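PDB 6JIX: taurine:2-oxoglutarate aminotransferase from Bifidobacterium kashiwanohense PV20-2, which probably transfers the amino group of taurine to 2-oxoglutarate, using pyridoxal 5'-phosphate as its cofactor. Local coordinates for residues 52-57 with 419-424; 59-64 with 283-288; 222-227 with 410-415; 346-351 with 364-369. All blocks are in the same frame, centred on the assembly; numbering follows the deposited sequence.

Contact 1. Residues 52-57 with 419-424. With GLU (glutamic acid), chain N.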
loop_
_atom_site.group_PDB
_atom_site.type_symbol
_atom_site.label_atom_id
_atom_site.label_comp_id
_atom_site.label_asym_id
_atom_site.label_seq_id
_atom_site.Cartn_x
_atom_site.Cartn_y
_atom_site.Cartn_z
ATOM N N MET A 52 -23.449 -3.176 9.547
ATOM C CA MET A 52 -23.489 -4.621 9.729
ATOM C C MET A 52 -22.397 -5.377 8.953
ATOM O O MET A 52 -22.224 -6.584 9.177
ATOM C CB MET A 52 -24.884 -5.122 9.343
ATOM C CG MET A 52 -25.960 -4.606 10.274
ATOM S SD MET A 52 -25.629 -5.053 11.998
ATOM C CE MET A 52 -25.924 -6.830 11.899
ATOM N N SER A 53 -21.622 -4.705 8.098
ATOM C CA SER A 53 -20.490 -5.329 7.422
ATOM C C SER A 53 -19.152 -4.796 7.926
ATOM O O SER A 53 -18.107 -5.105 7.336
ATOM C CB SER A 53 -20.579 -5.103 5.913
ATOM O OG SER A 53 -20.147 -3.784 5.594
ATOM N N SER A 54 -19.162 -3.988 8.990
ATOM C CA SER A 54 -17.943 -3.379 9.512
ATOM C C SER A 54 -17.168 -2.665 8.409
ATOM O O SER A 54 -15.933 -2.714 8.358
ATOM C CB SER A 54 -17.066 -4.415 10.200
ATOM O OG SER A 54 -17.481 -4.564 11.535
ATOM N N LEU A 55 -17.910 -1.964 7.544
ATOM C CA LEU A 55 -17.419 -1.370 6.301
ATOM C C LEU A 55 -16.913 -2.475 5.368
ATOM O O LEU A 55 -17.728 -3.172 4.751
ATOM C CB LEU A 55 -16.357 -0.303 6.583
ATOM C CG LEU A 55 -16.881 0.946 7.303
ATOM C CD1 LEU A 55 -15.816 2.053 7.310
ATOM C CD2 LEU A 55 -18.169 1.423 6.658
ATOM N N LEU A 56 -15.599 -2.699 5.290
ATOM C CA LEU A 56 -15.117 -3.823 4.495
ATOM C C LEU A 56 -14.624 -4.942 5.411
ATOM O O LEU A 56 -13.541 -5.501 5.199
ATOM C CB LEU A 56 -14.025 -3.346 3.522
ATOM C CG LEU A 56 -14.640 -2.467 2.418
ATOM C CD1 LEU A 56 -13.644 -1.539 1.684
ATOM C CD2 LEU A 56 -15.448 -3.328 1.430
ATOM N N VAL A 57 -15.442 -5.302 6.406
ATOM C CA VAL A 57 -15.053 -6.247 7.454
ATOM C C VAL A 57 -13.717 -5.801 8.053
ATOM O O VAL A 57 -12.807 -6.618 8.234
ATOM C CB VAL A 57 -14.976 -7.699 6.925
ATOM C CG1 VAL A 57 -15.058 -8.675 8.065
ATOM C CG2 VAL A 57 -16.091 -7.982 5.932
ATOM N N CYS A 419 -21.232 -9.249 8.999
ATOM C CA CYS A 419 -19.980 -9.151 9.745
ATOM C C CYS A 419 -20.012 -7.854 10.539
ATOM O O CYS A 419 -19.265 -6.908 10.251
ATOM C CB CYS A 419 -18.780 -9.186 8.798
ATOM S SG CYS A 419 -18.764 -10.569 7.653
ATOM N N PRO A 420 -20.866 -7.782 11.562
ATOM C CA PRO A 420 -21.017 -6.540 12.333
ATOM C C PRO A 420 -19.811 -6.287 13.218
ATOM O O PRO A 420 -19.026 -7.202 13.503
ATOM C CB PRO A 420 -22.275 -6.801 13.174
ATOM C CG PRO A 420 -22.295 -8.305 13.336
ATOM C CD PRO A 420 -21.763 -8.853 12.039
ATOM N N PRO A 421 -19.631 -5.056 13.687
ATOM C CA PRO A 421 -18.481 -4.767 14.549
ATOM C C PRO A 421 -18.466 -5.659 15.782
ATOM O O PRO A 421 -19.510 -5.986 16.349
ATOM C CB PRO A 421 -18.673 -3.291 14.917
ATOM C CG PRO A 421 -19.546 -2.751 13.832
ATOM C CD PRO A 421 -20.457 -3.865 13.447
ATOM N N LEU A 422 -17.252 -6.053 16.183
ATOM C CA LEU A 422 -17.040 -6.952 17.305
ATOM C C LEU A 422 -17.557 -6.381 18.612
ATOM O O LEU A 422 -17.658 -7.130 19.589
ATOM C CB LEU A 422 -15.547 -7.269 17.448
ATOM C CG LEU A 422 -14.874 -7.862 16.196
ATOM C CD1 LEU A 422 -13.559 -8.556 16.517
ATOM C CD2 LEU A 422 -15.824 -8.822 15.488
ATOM N N ILE A 423 -17.886 -5.084 18.663
ATOM C CA ILE A 423 -18.418 -4.486 19.883
ATOM C C ILE A 423 -19.938 -4.455 19.903
ATOM O O ILE A 423 -20.519 -3.959 20.877
ATOM C CB ILE A 423 -17.893 -3.046 20.109
ATOM C CG1 ILE A 423 -18.353 -2.114 18.987
ATOM C CG2 ILE A 423 -16.378 -3.030 20.271
ATOM C CD1 ILE A 423 -17.873 -0.702 19.162
ATOM N N ILE A 424 -20.600 -4.925 18.841
ATOM C CA ILE A 424 -22.056 -4.944 18.835
ATOM C C ILE A 424 -22.579 -5.726 20.049
ATOM O O ILE A 424 -21.986 -6.721 20.490
ATOM C CB ILE A 424 -22.585 -5.528 17.514
ATOM C CG1 ILE A 424 -23.984 -4.972 17.218
ATOM C CG2 ILE A 424 -22.565 -7.047 17.558
ATOM C CD1 ILE A 424 -24.541 -5.409 15.885
HETATM N N GLU N . -21.676 -1.432 1.640
HETATM C CA GLU N . -20.652 -1.709 2.630
HETATM C C GLU N . -20.521 -0.569 3.643
HETATM O O GLU N . -21.066 -0.647 4.804
HETATM C CB GLU N . -19.332 -1.864 1.890
HETATM C CG GLU N . -19.192 -0.753 0.869
HETATM C CD GLU N . -17.968 -0.961 -0.011
HETATM O OE1 GLU N . -17.840 -2.115 -0.490
HETATM O OE2 GLU N . -17.116 -0.032 -0.250
HETATM O OXT GLU N . -19.853 0.438 3.302
#
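Two proline rings take up residues of segment 52-57, each on one face. Ser54 OG stands over the ring of Pro421, within 3.8 Å of all five of its atoms from N to CD. It also makes weak hydrogen bonds with Arg260 NH2 and Ser59 O. Above Pro420 lies the methyl end of Met52, toward the CB-CG side, with CE 3.9 Å from CB. The Met52 CB starts away from segment 419-424, and the bends at chi2 (-57°) and chi3 (-70°) fold the chain back, bringing first SD and then CE round to the proline. The Met52 SD also lies 4.1 Å from Ile424 CD1, the two side chains crossing at about a right angle. Ile424 is held there by a type I turn closed by Ile424 N to Pro421 O. Both methyls of Val57 rest on Cys419, with CG1 3.8 Å from CB.

Behind this packing lies the pocket of a bound glutamate. Ser53 OG donates to Leu55 O at 2.6 Å, tilted 24° from the carbonyl plane. Ser53 OG also lies 3.4 Å from GLU O of the ligand carboxylate. An alanine at Ser53 would probably leave Leu55 O without this donor, freer to turn beside the ligand, and open a gap next to the carboxylate.

The contact is buried between helices and a sheet of the chain. Val57 and Cys419 share Phe370 of strand 370-376, Leu422 reaches Val340 of helix 336-357, and Ile424 packs on Leu429 of helix 426-447. Leu55 and Leu56 meet Phe81 and Pro84 of the second subunit.

Contact 2. Residues 59-64 with 283-288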
loop_
_atom_site.group_PDB
_atom_site.type_symbol
_atom_site.label_atom_id
_atom_site.label_comp_id
_atom_site.label_asym_id
_atom_site.label_seq_id
_atom_site.Cartn_x
_atom_site.Cartn_y
_atom_site.Cartn_z
ATOM N N SER A 59 -13.676 -2.488 10.310
ATOM C CA SER A 59 -13.922 -1.645 11.484
ATOM C C SER A 59 -14.303 -2.516 12.686
ATOM O O SER A 59 -15.386 -2.416 13.261
ATOM C CB SER A 59 -14.993 -0.616 11.157
ATOM O OG SER A 59 -14.558 0.219 10.087
ATOM N N ASN A 60 -13.331 -3.318 13.127
ATOM C CA ASN A 60 -13.602 -4.400 14.062
ATOM C C ASN A 60 -14.088 -3.890 15.418
ATOM O O ASN A 60 -14.866 -4.577 16.097
ATOM C CB ASN A 60 -12.344 -5.255 14.220
ATOM C CG ASN A 60 -12.221 -6.328 13.129
ATOM O OD1 ASN A 60 -12.866 -6.250 12.085
ATOM N ND2 ASN A 60 -11.395 -7.334 13.382
ATOM N N LEU A 61 -13.606 -2.725 15.858
ATOM C CA LEU A 61 -14.006 -2.143 17.135
ATOM C C LEU A 61 -14.989 -0.986 16.967
ATOM O O LEU A 61 -15.021 -0.076 17.806
ATOM C CB LEU A 61 -12.777 -1.679 17.916
ATOM C CG LEU A 61 -11.859 -2.821 18.339
ATOM C CD1 LEU A 61 -10.640 -2.303 19.078
ATOM C CD2 LEU A 61 -12.652 -3.798 19.201
ATOM N N GLY A 62 -15.802 -1.012 15.908
ATOM C CA GLY A 62 -16.689 0.090 15.641
ATOM C C GLY A 62 -15.908 1.304 15.164
ATOM O O GLY A 62 -14.742 1.232 14.786
ATOM N N HIS A 63 -16.593 2.441 15.186
ATOM C CA HIS A 63 -16.041 3.702 14.718
ATOM C C HIS A 63 -15.786 4.655 15.882
ATOM O O HIS A 63 -16.512 4.661 16.883
ATOM C CB HIS A 63 -16.983 4.329 13.690
ATOM C CG HIS A 63 -17.259 3.432 12.520
ATOM N ND1 HIS A 63 -16.330 3.194 11.526
ATOM C CD2 HIS A 63 -18.344 2.685 12.206
ATOM C CE1 HIS A 63 -16.846 2.369 10.634
ATOM N NE2 HIS A 63 -18.067 2.044 11.023
ATOM N N GLU A 64 -14.718 5.442 15.760
ATOM C CA GLU A 64 -14.393 6.501 16.718
ATOM C C GLU A 64 -14.203 5.960 18.132
ATOM O O GLU A 64 -14.354 6.698 19.112
ATOM C CB GLU A 64 -15.454 7.605 16.711
ATOM C CG GLU A 64 -15.457 8.414 15.435
ATOM C CD GLU A 64 -14.291 9.363 15.355
ATOM O OE1 GLU A 64 -14.349 10.391 16.042
ATOM O OE2 GLU A 64 -13.325 9.094 14.615
ATOM N N VAL A 283 -6.051 -4.732 12.595
ATOM C CA VAL A 283 -4.911 -4.303 13.401
ATOM C C VAL A 283 -5.081 -2.840 13.809
ATOM O O VAL A 283 -4.584 -2.408 14.863
ATOM C CB VAL A 283 -3.583 -4.560 12.644
ATOM C CG1 VAL A 283 -3.396 -3.599 11.497
ATOM C CG2 VAL A 283 -2.380 -4.485 13.589
ATOM N N THR A 284 -5.775 -2.050 12.988
ATOM C CA THR A 284 -6.099 -0.683 13.372
ATOM C C THR A 284 -7.571 -0.357 13.135
ATOM O O THR A 284 -7.940 0.818 13.200
ATOM C CB THR A 284 -5.213 0.344 12.634
ATOM O OG1 THR A 284 -5.726 0.576 11.312
ATOM C CG2 THR A 284 -3.767 -0.122 12.548
ATOM N N CYS A 285 -8.424 -1.351 12.872
ATOM C CA CYS A 285 -9.833 -1.096 12.559
ATOM C C CYS A 285 -9.997 -0.090 11.414
ATOM O O CYS A 285 -11.047 0.571 11.287
ATOM C CB CYS A 285 -10.588 -0.622 13.798
ATOM S SG CYS A 285 -10.385 -1.759 15.163
ATOM N N GLY A 286 -8.963 0.033 10.578
ATOM C CA GLY A 286 -8.983 0.921 9.440
ATOM C C GLY A 286 -8.704 2.370 9.767
ATOM O O GLY A 286 -8.681 3.201 8.852
ATOM N N TYR A 287 -8.490 2.696 11.042
ATOM C CA TYR A 287 -8.350 4.086 11.439
ATOM C C TYR A 287 -7.090 4.709 10.851
ATOM O O TYR A 287 -7.083 5.908 10.562
ATOM C CB TYR A 287 -8.333 4.208 12.962
ATOM C CG TYR A 287 -9.634 3.916 13.685
ATOM C CD1 TYR A 287 -10.681 3.223 13.076
ATOM C CD2 TYR A 287 -9.803 4.318 15.015
ATOM C CE1 TYR A 287 -11.866 2.956 13.777
ATOM C CE2 TYR A 287 -10.974 4.056 15.727
ATOM C CZ TYR A 287 -11.999 3.381 15.113
ATOM O OH TYR A 287 -13.144 3.140 15.849
ATOM N N VAL A 288 -6.033 3.921 10.662
ATOM C CA VAL A 288 -4.824 4.337 9.947
ATOM C C VAL A 288 -4.366 3.158 9.099
ATOM O O VAL A 288 -4.354 2.022 9.599
ATOM C CB VAL A 288 -3.704 4.766 10.908
ATOM C CG1 VAL A 288 -2.527 5.379 10.135
ATOM C CG2 VAL A 288 -4.238 5.720 11.947
#
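A single hydrogen bond joins the segments, from Tyr287 OH to Gly62 O at 2.7 Å. The carbonyl lies at the edge of the phenol ring, near its plane, while the hydroxyl approaches from above the carbonyl plane, 42° out of it. Tyr287 OH in turn accepts a hydrogen bond from Leu65 N, so the hydroxyl serves both as donor and as acceptor.

Van der Waals contact is centred on Cys285. Its SG, anti to its own carbonyl carbon (chi1 -54°), lies against Leu61, 3.4 Å from the backbone N and 3.6 Å from CB. Alongside, Cys285 O lies 3.6 Å from Ser59 CA.

Backbone bonds shape both partners. Gly62 N to Ser59 O closes a type I turn, and Tyr287 N to Thr284 O, at 2.9 Å, closes a type I' turn with Cys285 and Gly286 at its corners, both at positive phi. Gly286 O is also bonded to His317 of the second subunit.

A phenylalanine in place of Tyr287 would probably leave Gly62 O without this donor and Leu65 N without its acceptor, both in a buried setting.

One two-way hydroxyl thus supplies the directionality and a thiol the close fit, tying two turns together a short way along the chain from the cofactor-binding Lys281.

Contact 3. Residues 222-227 with 410-415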
loop_
_atom_site.group_PDB
_atom_site.type_symbol
_atom_site.label_atom_id
_atom_site.label_comp_id
_atom_site.label_asym_id
_atom_site.label_seq_id
_atom_site.Cartn_x
_atom_site.Cartn_y
_atom_site.Cartn_z
ATOM N N VAL A 222 -12.122 -18.353 3.654
ATOM C CA VAL A 222 -12.355 -17.492 2.489
ATOM C C VAL A 222 -13.428 -16.464 2.826
ATOM O O VAL A 222 -14.567 -16.824 3.152
ATOM C CB VAL A 222 -12.715 -18.310 1.243
ATOM C CG1 VAL A 222 -13.407 -17.431 0.220
ATOM C CG2 VAL A 222 -11.465 -18.905 0.633
ATOM N N GLY A 223 -13.078 -15.176 2.716
ATOM C CA GLY A 223 -13.901 -14.110 3.246
ATOM C C GLY A 223 -14.805 -13.374 2.284
ATOM O O GLY A 223 -16.003 -13.671 2.202
ATOM N N ALA A 224 -14.262 -12.392 1.562
ATOM C CA ALA A 224 -15.132 -11.557 0.740
ATOM C C ALA A 224 -15.949 -12.409 -0.214
ATOM O O ALA A 224 -17.104 -12.083 -0.508
ATOM C CB ALA A 224 -14.317 -10.505 -0.013
ATOM N N ASN A 225 -15.394 -13.537 -0.648
ATOM C CA ASN A 225 -16.082 -14.426 -1.571
ATOM C C ASN A 225 -17.051 -15.368 -0.862
ATOM O O ASN A 225 -17.489 -16.350 -1.475
ATOM C CB ASN A 225 -15.071 -15.230 -2.399
ATOM C CG ASN A 225 -14.617 -14.485 -3.632
ATOM O OD1 ASN A 225 -15.151 -14.675 -4.728
ATOM N ND2 ASN A 225 -13.629 -13.619 -3.460
ATOM N N GLY A 226 -17.378 -15.107 0.405
ATOM C CA GLY A 226 -18.566 -15.719 0.978
ATOM C C GLY A 226 -18.476 -16.420 2.315
ATOM O O GLY A 226 -19.344 -17.229 2.622
ATOM N N VAL A 227 -17.463 -16.127 3.123
ATOM C CA VAL A 227 -17.288 -16.804 4.409
ATOM C C VAL A 227 -17.430 -18.299 4.182
ATOM O O VAL A 227 -18.278 -18.958 4.793
ATOM C CB VAL A 227 -18.296 -16.300 5.463
ATOM C CG1 VAL A 227 -17.903 -16.767 6.846
ATOM C CG2 VAL A 227 -18.372 -14.785 5.434
ATOM N N PHE A 410 -22.651 -5.718 2.477
ATOM C CA PHE A 410 -22.285 -5.981 1.094
ATOM C C PHE A 410 -22.157 -7.482 0.929
ATOM O O PHE A 410 -22.225 -8.242 1.895
ATOM C CB PHE A 410 -20.981 -5.266 0.698
ATOM C CG PHE A 410 -19.728 -5.958 1.195
ATOM C CD1 PHE A 410 -19.326 -5.838 2.527
ATOM C CD2 PHE A 410 -18.951 -6.729 0.334
ATOM C CE1 PHE A 410 -18.172 -6.486 2.994
ATOM C CE2 PHE A 410 -17.792 -7.378 0.795
ATOM C CZ PHE A 410 -17.405 -7.257 2.120
ATOM N N GLY A 411 -21.946 -7.901 -0.312
ATOM C CA GLY A 411 -21.697 -9.300 -0.598
ATOM C C GLY A 411 -20.940 -9.404 -1.901
ATOM O O GLY A 411 -20.728 -8.415 -2.605
ATOM N N ARG A 412 -20.480 -10.616 -2.184
ATOM C CA ARG A 412 -19.922 -10.956 -3.483
ATOM C C ARG A 412 -20.658 -12.173 -4.010
ATOM O O ARG A 412 -21.264 -12.937 -3.251
ATOM C CB ARG A 412 -18.411 -11.213 -3.409
ATOM C CG ARG A 412 -17.602 -9.908 -3.248
ATOM C CD ARG A 412 -16.139 -10.091 -3.608
ATOM N NE ARG A 412 -15.976 -10.417 -5.019
ATOM C CZ ARG A 412 -15.775 -9.510 -5.967
ATOM N NH1 ARG A 412 -15.700 -8.219 -5.656
ATOM N NH2 ARG A 412 -15.652 -9.899 -7.223
ATOM N N GLU A 413 -20.660 -12.323 -5.327
ATOM C CA GLU A 413 -21.249 -13.506 -5.960
ATOM C C GLU A 413 -22.700 -13.639 -5.505
ATOM O O GLU A 413 -23.505 -12.732 -5.785
ATOM C CB GLU A 413 -20.358 -14.714 -5.649
ATOM C CG GLU A 413 -19.027 -14.738 -6.387
ATOM C CD GLU A 413 -19.057 -13.968 -7.701
ATOM O OE1 GLU A 413 -19.988 -14.177 -8.524
ATOM O OE2 GLU A 413 -18.135 -13.151 -7.910
ATOM N N THR A 414 -23.085 -14.732 -4.846
ATOM C CA THR A 414 -24.468 -15.044 -4.511
ATOM C C THR A 414 -24.713 -14.919 -3.011
ATOM O O THR A 414 -25.655 -15.523 -2.487
ATOM C CB THR A 414 -24.836 -16.457 -5.013
ATOM O OG1 THR A 414 -26.244 -16.571 -5.245
ATOM C CG2 THR A 414 -24.447 -17.550 -4.022
ATOM N N ASN A 415 -23.879 -14.136 -2.309
ATOM C CA ASN A 415 -23.889 -14.094 -0.852
ATOM C C ASN A 415 -24.233 -12.722 -0.311
ATOM O O ASN A 415 -23.979 -11.691 -0.940
ATOM C CB ASN A 415 -22.549 -14.514 -0.271
ATOM C CG ASN A 415 -22.075 -15.803 -0.853
ATOM O OD1 ASN A 415 -21.246 -15.821 -1.778
ATOM N ND2 ASN A 415 -22.636 -16.904 -0.365
HETATM O O HOH W 1 -15.803 -12.525 -6.612
#
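Arg412 packs the aliphatic part of its side chain against Ala224: its CB is 3.3 Å from Ala224 O, with CG close behind, and its CD lies 4.1 Å from Ala224 CB. The CB already points at segment 222-227. A bend at chi3 (65°) then turns NE toward the end of Asn225, whose ND2 is 4.3 Å from Arg412 NE. What joins them is a water in the guanidinium plane, at its edge. It accepts from Arg412 NE at 2.6 Å and donates to Asn225 OD1 at 2.9 Å and to Glu413 OE2 at 2.7 Å, so one water bridges three side chains from the two segments. These groups have further partners in the protein: Asn225 ND2 binds Asp156 OD1, Glu413 OE1 binds His389 N, and OE2, besides the water, binds Trp157 NE1.

A tight turn and a loop present these groups. Residues 410-415 include a type II' turn from Arg412 to Asn415, leading into strand 415-418 of the small antiparallel sheet. Residues 222-227 form the loop after strand 213-219 of the seven-stranded sheet, which is the large-domain sheet of a fold type I aminotransferase. Gly223 O there accepts from both Gly226 N and Val227 N.

The loop borders the cofactor site: Gly223 N is bonded to Glu219 of the pyridoxal phosphate pocket, and the Ala224 side chain is about 5 Å from the cofactor. At the other end of segment 410-415, Phe410 packs on Ser53 and touches a bound glutamate.

Contact 4. Residues 346-351 with 364-369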
loop_
_atom_site.group_PDB
_atom_site.type_symbol
_atom_site.label_atom_id
_atom_site.label_comp_id
_atom_site.label_asym_id
_atom_site.label_seq_id
_atom_site.Cartn_x
_atom_site.Cartn_y
_atom_site.Cartn_z
ATOM N N ILE A 346 -25.871 -15.652 19.258
ATOM C CA ILE A 346 -27.069 -14.976 18.783
ATOM C C ILE A 346 -27.166 -15.034 17.270
ATOM O O ILE A 346 -28.210 -15.381 16.722
ATOM C CB ILE A 346 -27.083 -13.510 19.271
ATOM C CG1 ILE A 346 -26.950 -13.422 20.787
ATOM C CG2 ILE A 346 -28.315 -12.790 18.768
ATOM C CD1 ILE A 346 -27.284 -12.061 21.306
ATOM N N LEU A 347 -26.064 -14.731 16.582
ATOM C CA LEU A 347 -26.114 -14.556 15.136
ATOM C C LEU A 347 -26.272 -15.899 14.421
ATOM O O LEU A 347 -27.130 -16.044 13.543
ATOM C CB LEU A 347 -24.865 -13.802 14.665
ATOM C CG LEU A 347 -24.643 -13.637 13.161
ATOM C CD1 LEU A 347 -25.610 -12.634 12.582
ATOM C CD2 LEU A 347 -23.221 -13.210 12.896
ATOM N N LYS A 348 -25.480 -16.907 14.811
ATOM C CA LYS A 348 -25.545 -18.210 14.147
ATOM C C LYS A 348 -26.952 -18.803 14.162
ATOM O O LYS A 348 -27.482 -19.122 13.080
ATOM C CB LYS A 348 -24.516 -19.149 14.779
ATOM C CG LYS A 348 -24.339 -20.456 14.039
ATOM C CD LYS A 348 -23.054 -21.134 14.468
ATOM C CE LYS A 348 -22.821 -22.412 13.675
ATOM N NZ LYS A 348 -23.446 -23.610 14.295
ATOM N N PRO A 349 -27.606 -18.990 15.319
ATOM C CA PRO A 349 -28.981 -19.511 15.302
ATOM C C PRO A 349 -29.954 -18.653 14.511
ATOM O O PRO A 349 -30.860 -19.186 13.858
ATOM C CB PRO A 349 -29.353 -19.542 16.787
ATOM C CG PRO A 349 -28.027 -19.547 17.509
ATOM C CD PRO A 349 -27.147 -18.697 16.688
ATOM N N PHE A 350 -29.794 -17.335 14.517
ATOM C CA PHE A 350 -30.705 -16.513 13.731
ATOM C C PHE A 350 -30.558 -16.809 12.244
ATOM O O PHE A 350 -31.556 -16.934 11.524
ATOM C CB PHE A 350 -30.483 -15.026 14.002
ATOM C CG PHE A 350 -31.298 -14.137 13.093
ATOM C CD1 PHE A 350 -32.636 -13.890 13.363
ATOM C CD2 PHE A 350 -30.730 -13.580 11.943
ATOM C CE1 PHE A 350 -33.392 -13.093 12.517
ATOM C CE2 PHE A 350 -31.481 -12.777 11.091
ATOM C CZ PHE A 350 -32.813 -12.534 11.371
ATOM N N LEU A 351 -29.312 -16.896 11.756
ATOM C CA LEU A 351 -29.104 -17.162 10.335
ATOM C C LEU A 351 -29.529 -18.585 9.975
ATOM O O LEU A 351 -30.121 -18.810 8.914
ATOM C CB LEU A 351 -27.636 -16.930 9.958
ATOM C CG LEU A 351 -27.028 -15.535 10.116
ATOM C CD1 LEU A 351 -25.514 -15.655 10.126
ATOM C CD2 LEU A 351 -27.508 -14.577 9.034
ATOM N N ALA A 364 -26.412 -21.112 5.646
ATOM C CA ALA A 364 -25.906 -20.079 6.528
ATOM C C ALA A 364 -24.575 -20.560 7.066
ATOM O O ALA A 364 -24.444 -21.720 7.467
ATOM C CB ALA A 364 -26.877 -19.781 7.680
ATOM N N ARG A 365 -23.580 -19.696 7.015
ATOM C CA ARG A 365 -22.295 -19.971 7.620
ATOM C C ARG A 365 -22.006 -18.829 8.579
ATOM O O ARG A 365 -22.302 -17.671 8.282
ATOM C CB ARG A 365 -21.205 -20.108 6.559
ATOM C CG ARG A 365 -21.424 -21.289 5.612
ATOM C CD ARG A 365 -20.517 -21.237 4.394
ATOM N NE ARG A 365 -20.740 -20.022 3.620
ATOM C CZ ARG A 365 -21.824 -19.779 2.886
ATOM N NH1 ARG A 365 -22.807 -20.678 2.803
ATOM N NH2 ARG A 365 -21.926 -18.634 2.222
ATOM N N CYS A 366 -21.447 -19.159 9.735
ATOM C CA CYS A 366 -21.179 -18.149 10.745
ATOM C C CYS A 366 -20.159 -18.725 11.699
ATOM O O CYS A 366 -20.411 -19.779 12.285
ATOM C CB CYS A 366 -22.452 -17.751 11.509
ATOM S SG CYS A 366 -22.130 -16.702 13.007
ATOM N N ILE A 367 -19.031 -18.038 11.863
ATOM C CA ILE A 367 -18.096 -18.299 12.949
ATOM C C ILE A 367 -17.752 -16.962 13.593
ATOM O O ILE A 367 -17.307 -16.035 12.907
ATOM C CB ILE A 367 -16.832 -19.021 12.459
ATOM C CG1 ILE A 367 -15.974 -19.434 13.651
ATOM C CG2 ILE A 367 -16.077 -18.163 11.474
ATOM C CD1 ILE A 367 -14.861 -20.347 13.256
ATOM N N GLY A 368 -17.965 -16.859 14.907
ATOM C CA GLY A 368 -17.865 -15.565 15.569
ATOM C C GLY A 368 -18.864 -14.589 14.973
ATOM O O GLY A 368 -20.066 -14.862 14.853
ATOM N N LEU A 369 -18.380 -13.416 14.608
ATOM C CA LEU A 369 -19.194 -12.454 13.884
ATOM C C LEU A 369 -18.768 -12.397 12.414
ATOM O O LEU A 369 -18.728 -11.334 11.800
ATOM C CB LEU A 369 -19.136 -11.088 14.568
ATOM C CG LEU A 369 -19.842 -11.088 15.933
ATOM C CD1 LEU A 369 -19.577 -9.819 16.719
ATOM C CD2 LEU A 369 -21.333 -11.298 15.751
#
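Helix 346-351 runs almost exactly antiparallel to strand 364-367, at 174°, with their axes 8.1 Å apart at closest approach. Cys366 is the strand residue in the middle. Its SG is anti to the backbone N (chi1 170°), which places it between the side chains of two consecutive helix residues, 3.7 Å from Leu347 CD2 and 3.8 Å from Lys348 CB. Its CB, in turn, receives Leu351 CD1 at 4.0 Å. Two residues earlier, on the same side of the strand, Ala364 CB lies against Leu351, 3.7 Å from CB and 3.6 Å from the carbonyl O.

This is an alpha-beta hairpin: helix 336-357 turns back into strand 361-367, the edge of a three-stranded antiparallel sheet, and lies on one face of that sheet. The strand alternates accordingly. Ala364 and Cys366 face the helix, while Arg365 points away, forming a salt bridge with Glu363 and bonding through NE and NH2 to Val227 O and Gly226 O.

Past the strand end, Leu369 returns to the helix and crosses Leu347 obliquely, CD2 to CD2 at 3.9 Å. At the border, Lys348 passes its CD 3.7 Å from Cys366 O before its NZ pairs with Glu352.

Overall arrangement
Contact 1 closes the longest chain loop, from 52-57 to 419-424, and the other three lie within it along the sequence. Contact 2, 10 Å away centre to centre, touches it through backbone bonds, Leu422 N to Asn60 O among them, and both border the second subunit. Contacts 3 and 4 lie 14 and 13 Å from contact 1. Contact 4 is nested inside the loop of contact 3, and Arg365 links the two. Strands 361-367, 370-376 and 415-418 form the sheet that contacts 3 and 4 share. Contacts 2 and 4, 22 Å apart, do not touch. Contacts 1 and 3 thus bring distant parts of the chain to the edge of the cofactor and glutamate sites, with contact 2 further out.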